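Local coordinates for protein NADPH-ferredoxin reductase FprA (Mycobacterium tuberculosis, PDB 1LQT) that catalyses electron transfer between NADPH and ferredoxin through a bound FAD, and may supply electrons to P450 systems, at residues 109-123 / 315-327. Numbering follows the deposited sequence.
Sequences DRMLNIPGEDLPGSI and AQLVVRSVGYRGV. With ODP (4-oxo-nicotinamide-adenine dinucleotide phosphate), chain I; ACT (acetate ion), chain C.
The guanidinium of Arg-320 carries Glu-117 OE2 over one face and the Ile-123 backbone over the other, while Asp-109 OD1, the carbonyl of Arg-110 and two waters line its edge. Asp-109 OD1 takes both NE (3.0 Å) and NH2 (2.7 Å) of Arg-320 from the same side of its carboxylate, whose plane is turned 52° from the guanidinium. Glu-117 OE2, above the plane and 3.3 Å from Arg-320 NE, offers charge only, since no N-H points at it; Leu-112 N donates to it at 2.7 Å and holds it there. Arginine suits this place: extended from CG to NE, it reaches both acids, and NH1 meets the two waters, which also bind Ser-122.

Arg-110 has Val-322 O at its edge, in plane, where NH1 donates to it at 2.9 Å and also to the adenine N7A of the bound NADP derivative; a bend at chi3 (69°) helps bring it there. Branched Val-322 sets CG1 3.4 Å from adenine C4A, and the same methyl meets Leu-112 CD2.

Strand 122-124 forms the outer edge of the parallel NADP-domain sheet, pairing with 317-320, whose Leu-317 and Val-319 pack on helix 157-167. The short antiparallel pair 108-109 and 324-325 carries Tyr-324, which touches FAD and packs on helix 125-132.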
# COMPACT_ATOMS: atom_id res chain seq x y z
N ASP A 109 9.29 -2.70 2.44
CA ASP A 109 9.51 -2.92 1.01
C ASP A 109 10.32 -4.18 0.77
O ASP A 109 11.16 -4.59 1.56
CB ASP A 109 10.30 -1.77 0.37
CG ASP A 109 11.69 -1.61 0.92
OD1 ASP A 109 12.67 -1.99 0.26
OD2 ASP A 109 11.81 -1.11 2.06
N ARG A 110 10.10 -4.76 -0.40
CA ARG A 110 10.99 -5.78 -0.94
C ARG A 110 12.21 -5.10 -1.56
O ARG A 110 12.12 -4.08 -2.26
CB ARG A 110 10.29 -6.62 -1.97
CG ARG A 110 9.19 -7.49 -1.42
CD ARG A 110 8.65 -8.50 -2.39
NE ARG A 110 9.64 -9.54 -2.68
CZ ARG A 110 10.36 -9.66 -3.79
NH1 ARG A 110 10.32 -8.76 -4.74
NH2 ARG A 110 11.19 -10.68 -3.91
N MET A 111 13.35 -5.71 -1.33
CA MET A 111 14.62 -5.26 -1.87
C MET A 111 15.02 -6.03 -3.11
O MET A 111 14.57 -7.14 -3.32
CB MET A 111 15.69 -5.32 -0.79
CG MET A 111 15.43 -4.30 0.29
SD MET A 111 16.65 -4.37 1.60
CE MET A 111 18.13 -4.11 0.74
N LEU A 112 15.87 -5.38 -3.91
CA LEU A 112 16.47 -6.02 -5.07
C LEU A 112 17.64 -6.94 -4.71
O LEU A 112 17.95 -7.86 -5.45
CB LEU A 112 16.99 -4.94 -6.02
CG LEU A 112 15.95 -3.99 -6.58
CD1 LEU A 112 16.63 -2.83 -7.26
CD2 LEU A 112 15.02 -4.69 -7.50
N ASN A 113 18.32 -6.61 -3.63
CA ASN A 113 19.53 -7.32 -3.23
C ASN A 113 20.62 -7.27 -4.30
O ASN A 113 21.14 -8.29 -4.73
CB ASN A 113 19.23 -8.74 -2.79
CG ASN A 113 18.21 -8.78 -1.71
OD1 ASN A 113 18.30 -8.05 -0.71
ND2 ASN A 113 17.18 -9.58 -1.92
N ILE A 114 20.97 -6.05 -4.70
CA ILE A 114 22.03 -5.82 -5.67
C ILE A 114 22.99 -4.77 -5.13
O ILE A 114 22.62 -3.95 -4.29
CB ILE A 114 21.47 -5.40 -7.04
CG1 ILE A 114 20.78 -4.03 -7.00
CG2 ILE A 114 20.61 -6.47 -7.64
CD1 ILE A 114 20.32 -3.57 -8.35
N PRO A 115 24.23 -4.79 -5.61
CA PRO A 115 25.20 -3.80 -5.16
C PRO A 115 24.75 -2.41 -5.52
O PRO A 115 24.21 -2.18 -6.60
CB PRO A 115 26.49 -4.19 -5.89
CG PRO A 115 26.30 -5.61 -6.28
CD PRO A 115 24.84 -5.78 -6.51
N GLY A 116 24.96 -1.47 -4.60
CA GLY A 116 24.60 -0.09 -4.80
C GLY A 116 23.20 0.28 -4.39
O GLY A 116 22.84 1.44 -4.46
N GLU A 117 22.40 -0.70 -3.97
CA GLU A 117 21.02 -0.44 -3.63
C GLU A 117 20.85 0.57 -2.49
O GLU A 117 19.83 1.22 -2.41
CB GLU A 117 20.34 -1.75 -3.30
CG GLU A 117 18.86 -1.66 -3.05
CD GLU A 117 18.18 -3.01 -2.99
OE1 GLU A 117 18.86 -4.05 -2.75
OE2 GLU A 117 16.97 -3.00 -3.18
N ASP A 118 21.87 0.68 -1.64
CA ASP A 118 21.83 1.61 -0.52
C ASP A 118 22.35 3.00 -0.84
O ASP A 118 22.39 3.84 0.03
CB ASP A 118 22.64 1.04 0.64
CG ASP A 118 24.10 0.63 0.23
OD1 ASP A 118 24.43 0.36 -0.99
OD2 ASP A 118 24.99 0.52 1.12
N LEU A 119 22.78 3.27 -2.07
CA LEU A 119 23.24 4.61 -2.39
C LEU A 119 22.13 5.63 -2.27
O LEU A 119 20.98 5.35 -2.61
CB LEU A 119 23.76 4.67 -3.82
CG LEU A 119 25.13 4.08 -4.06
CD1 LEU A 119 25.35 3.88 -5.55
CD2 LEU A 119 26.22 4.96 -3.47
N PRO A 120 22.47 6.83 -1.80
CA PRO A 120 21.51 7.91 -1.88
C PRO A 120 21.00 8.03 -3.31
O PRO A 120 21.79 7.98 -4.24
CB PRO A 120 22.34 9.13 -1.47
CG PRO A 120 23.32 8.56 -0.53
CD PRO A 120 23.73 7.26 -1.15
N GLY A 121 19.70 8.18 -3.47
CA GLY A 121 19.09 8.18 -4.79
C GLY A 121 18.46 6.85 -5.17
O GLY A 121 17.82 6.79 -6.20
N SER A 122 18.70 5.80 -4.40
CA SER A 122 18.10 4.48 -4.61
C SER A 122 17.14 4.22 -3.46
O SER A 122 17.57 4.10 -2.32
CB SER A 122 19.17 3.41 -4.64
OG SER A 122 18.60 2.11 -4.64
N ILE A 123 15.85 4.19 -3.76
CA ILE A 123 14.80 4.08 -2.76
C ILE A 123 13.76 3.09 -3.21
O ILE A 123 13.75 2.68 -4.36
CB ILE A 123 14.17 5.47 -2.46
CG1 ILE A 123 13.45 6.03 -3.68
CG2 ILE A 123 15.20 6.41 -1.94
CD1 ILE A 123 12.78 7.37 -3.41
N ALA A 315 21.53 7.49 -14.65
CA ALA A 315 20.30 7.73 -13.92
C ALA A 315 20.65 8.36 -12.61
O ALA A 315 21.68 8.05 -12.04
CB ALA A 315 19.54 6.46 -13.70
N GLN A 316 19.75 9.21 -12.11
CA GLN A 316 20.03 9.91 -10.85
C GLN A 316 19.03 9.55 -9.74
O GLN A 316 19.20 9.98 -8.61
CB GLN A 316 20.10 11.41 -11.07
CG GLN A 316 21.10 11.80 -12.12
CD GLN A 316 20.56 11.63 -13.52
OE1 GLN A 316 19.38 11.88 -13.75
NE2 GLN A 316 21.44 11.25 -14.48
N LEU A 317 18.03 8.75 -10.07
CA LEU A 317 17.04 8.24 -9.12
C LEU A 317 16.68 6.85 -9.58
O LEU A 317 16.38 6.65 -10.75
CB LEU A 317 15.79 9.10 -9.12
CG LEU A 317 14.64 8.63 -8.22
CD1 LEU A 317 15.00 8.71 -6.76
CD2 LEU A 317 13.38 9.42 -8.53
N VAL A 318 16.69 5.89 -8.66
CA VAL A 318 16.20 4.54 -8.91
C VAL A 318 15.16 4.26 -7.82
O VAL A 318 15.47 4.34 -6.64
CB VAL A 318 17.33 3.49 -8.85
CG1 VAL A 318 16.74 2.09 -8.97
CG2 VAL A 318 18.33 3.73 -9.95
N VAL A 319 13.95 3.98 -8.25
CA VAL A 319 12.87 3.60 -7.35
C VAL A 319 12.53 2.14 -7.63
O VAL A 319 12.12 1.79 -8.72
CB VAL A 319 11.61 4.44 -7.55
CG1 VAL A 319 10.55 4.04 -6.53
CG2 VAL A 319 11.92 5.92 -7.44
N ARG A 320 12.74 1.29 -6.64
CA ARG A 320 12.36 -0.11 -6.76
C ARG A 320 10.89 -0.25 -6.38
O ARG A 320 10.51 0.03 -5.25
CB ARG A 320 13.26 -1.04 -5.96
CG ARG A 320 13.24 -0.85 -4.45
CD ARG A 320 14.15 -1.81 -3.72
NE ARG A 320 14.16 -1.55 -2.30
CZ ARG A 320 14.94 -0.66 -1.72
NH1 ARG A 320 15.77 0.13 -2.39
NH2 ARG A 320 14.89 -0.53 -0.40
N SER A 321 10.08 -0.69 -7.33
CA SER A 321 8.67 -0.99 -7.09
C SER A 321 8.47 -2.47 -7.30
O SER A 321 7.78 -2.91 -8.20
CB SER A 321 7.77 -0.11 -7.97
OG SER A 321 6.43 -0.26 -7.55
N VAL A 322 9.11 -3.23 -6.43
CA VAL A 322 9.13 -4.68 -6.55
C VAL A 322 8.33 -5.35 -5.46
O VAL A 322 8.54 -6.52 -5.15
CB VAL A 322 10.54 -5.25 -6.76
CG1 VAL A 322 11.14 -4.66 -8.01
CG2 VAL A 322 11.46 -5.01 -5.56
N GLY A 323 7.41 -4.60 -4.89
CA GLY A 323 6.47 -5.09 -3.90
C GLY A 323 6.68 -4.49 -2.54
O GLY A 323 7.79 -4.16 -2.13
N TYR A 324 5.56 -4.32 -1.85
CA TYR A 324 5.56 -4.02 -0.43
C TYR A 324 5.90 -5.33 0.33
O TYR A 324 5.95 -6.39 -0.26
CB TYR A 324 4.20 -3.45 -0.00
CG TYR A 324 4.02 -1.98 -0.35
CD1 TYR A 324 4.23 -1.46 -1.63
CD2 TYR A 324 3.61 -1.10 0.63
CE1 TYR A 324 4.08 -0.10 -1.88
CE2 TYR A 324 3.44 0.27 0.38
CZ TYR A 324 3.69 0.76 -0.86
OH TYR A 324 3.56 2.09 -1.17
N ARG A 325 6.09 -5.23 1.64
CA ARG A 325 6.53 -6.34 2.45
C ARG A 325 6.07 -6.14 3.88
O ARG A 325 6.23 -5.08 4.44
CB ARG A 325 8.06 -6.47 2.38
CG ARG A 325 8.63 -7.62 3.15
CD ARG A 325 10.11 -7.79 2.87
NE ARG A 325 10.77 -8.57 3.90
CZ ARG A 325 10.61 -9.86 4.10
NH1 ARG A 325 9.88 -10.61 3.27
NH2 ARG A 325 11.20 -10.41 5.15
N GLY A 326 5.57 -7.21 4.48
CA GLY A 326 5.19 -7.17 5.88
C GLY A 326 6.39 -7.03 6.79
O GLY A 326 7.51 -7.38 6.43
N VAL A 327 6.12 -6.55 7.99
CA VAL A 327 7.09 -6.39 9.03
C VAL A 327 6.64 -7.27 10.20
O VAL A 327 5.48 -7.28 10.52
CB VAL A 327 7.14 -4.90 9.46
CG1 VAL A 327 8.01 -4.67 10.66
CG2 VAL A 327 7.58 -4.03 8.27
O1X ODP I . 8.29 -11.02 -12.48
P2B ODP I . 7.29 -10.56 -11.47
O2X ODP I . 5.85 -10.70 -11.92
O3X ODP I . 7.50 -11.17 -10.10
O2B ODP I . 7.59 -8.98 -11.35
C2B ODP I . 7.15 -8.19 -10.25
C3B ODP I . 5.99 -7.28 -10.54
O3B ODP I . 6.12 -6.71 -11.83
C1B ODP I . 8.22 -7.23 -9.89
N9A ODP I . 9.38 -7.75 -9.22
C8A ODP I . 9.45 -8.45 -8.04
N7A ODP I . 10.70 -8.72 -7.70
C5A ODP I . 11.49 -8.18 -8.68
C4A ODP I . 10.67 -7.58 -9.64
N3A ODP I . 11.10 -6.93 -10.75
C2A ODP I . 12.43 -6.91 -10.88
N1A ODP I . 13.32 -7.45 -10.00
C6A ODP I . 12.85 -8.09 -8.88
N6A ODP I . 13.76 -8.55 -8.01
O4B ODP I . 7.55 -6.32 -9.02
C4B ODP I . 6.21 -6.17 -9.50
C5B ODP I . 5.26 -6.24 -8.34
O5B ODP I . 3.98 -5.91 -8.82
PA ODP I . 2.71 -6.15 -7.88
O1A ODP I . 1.52 -5.82 -8.65
O2A ODP I . 2.77 -7.47 -7.22
O3 ODP I . 2.97 -5.10 -6.70
PN ODP I . 2.73 -3.50 -6.58
O1N ODP I . 3.01 -2.81 -7.86
O2N ODP I . 3.48 -3.13 -5.35
O5D ODP I . 1.17 -3.39 -6.34
C5D ODP I . 0.61 -3.95 -5.13
C4D ODP I . -0.87 -4.16 -5.34
O4D ODP I . -1.59 -2.93 -5.29
C1D ODP I . -2.38 -2.80 -6.48
C2D ODP I . -1.73 -3.67 -7.47
O2D ODP I . -2.46 -3.92 -8.62
C3D ODP I . -1.19 -4.81 -6.68
O3D ODP I . -2.22 -5.77 -6.54
N1N ODP I . -2.67 -1.44 -6.79
C2N ODP I . -3.81 -1.19 -7.58
C3N ODP I . -3.89 0.01 -8.22
C7N ODP I . -5.15 0.16 -9.08
N7N ODP I . -5.27 1.29 -9.72
O7N ODP I . -5.96 -0.80 -9.11
C4N ODP I . -2.89 0.99 -8.17
O99 ODP I . -2.94 2.08 -8.82
C5N ODP I . -1.71 0.69 -7.36
C6N ODP I . -1.61 -0.55 -6.70
C ACT C . 13.92 -9.49 -5.25
O ACT C . 13.28 -10.44 -5.85
OXT ACT C . 15.01 -9.74 -4.64
CH3 ACT C . 13.39 -8.11 -5.25
O HOH W 1 9.88 -2.86 -3.51
O HOH W 2 17.49 1.72 -0.76
O HOH W 3 16.07 0.97 -5.20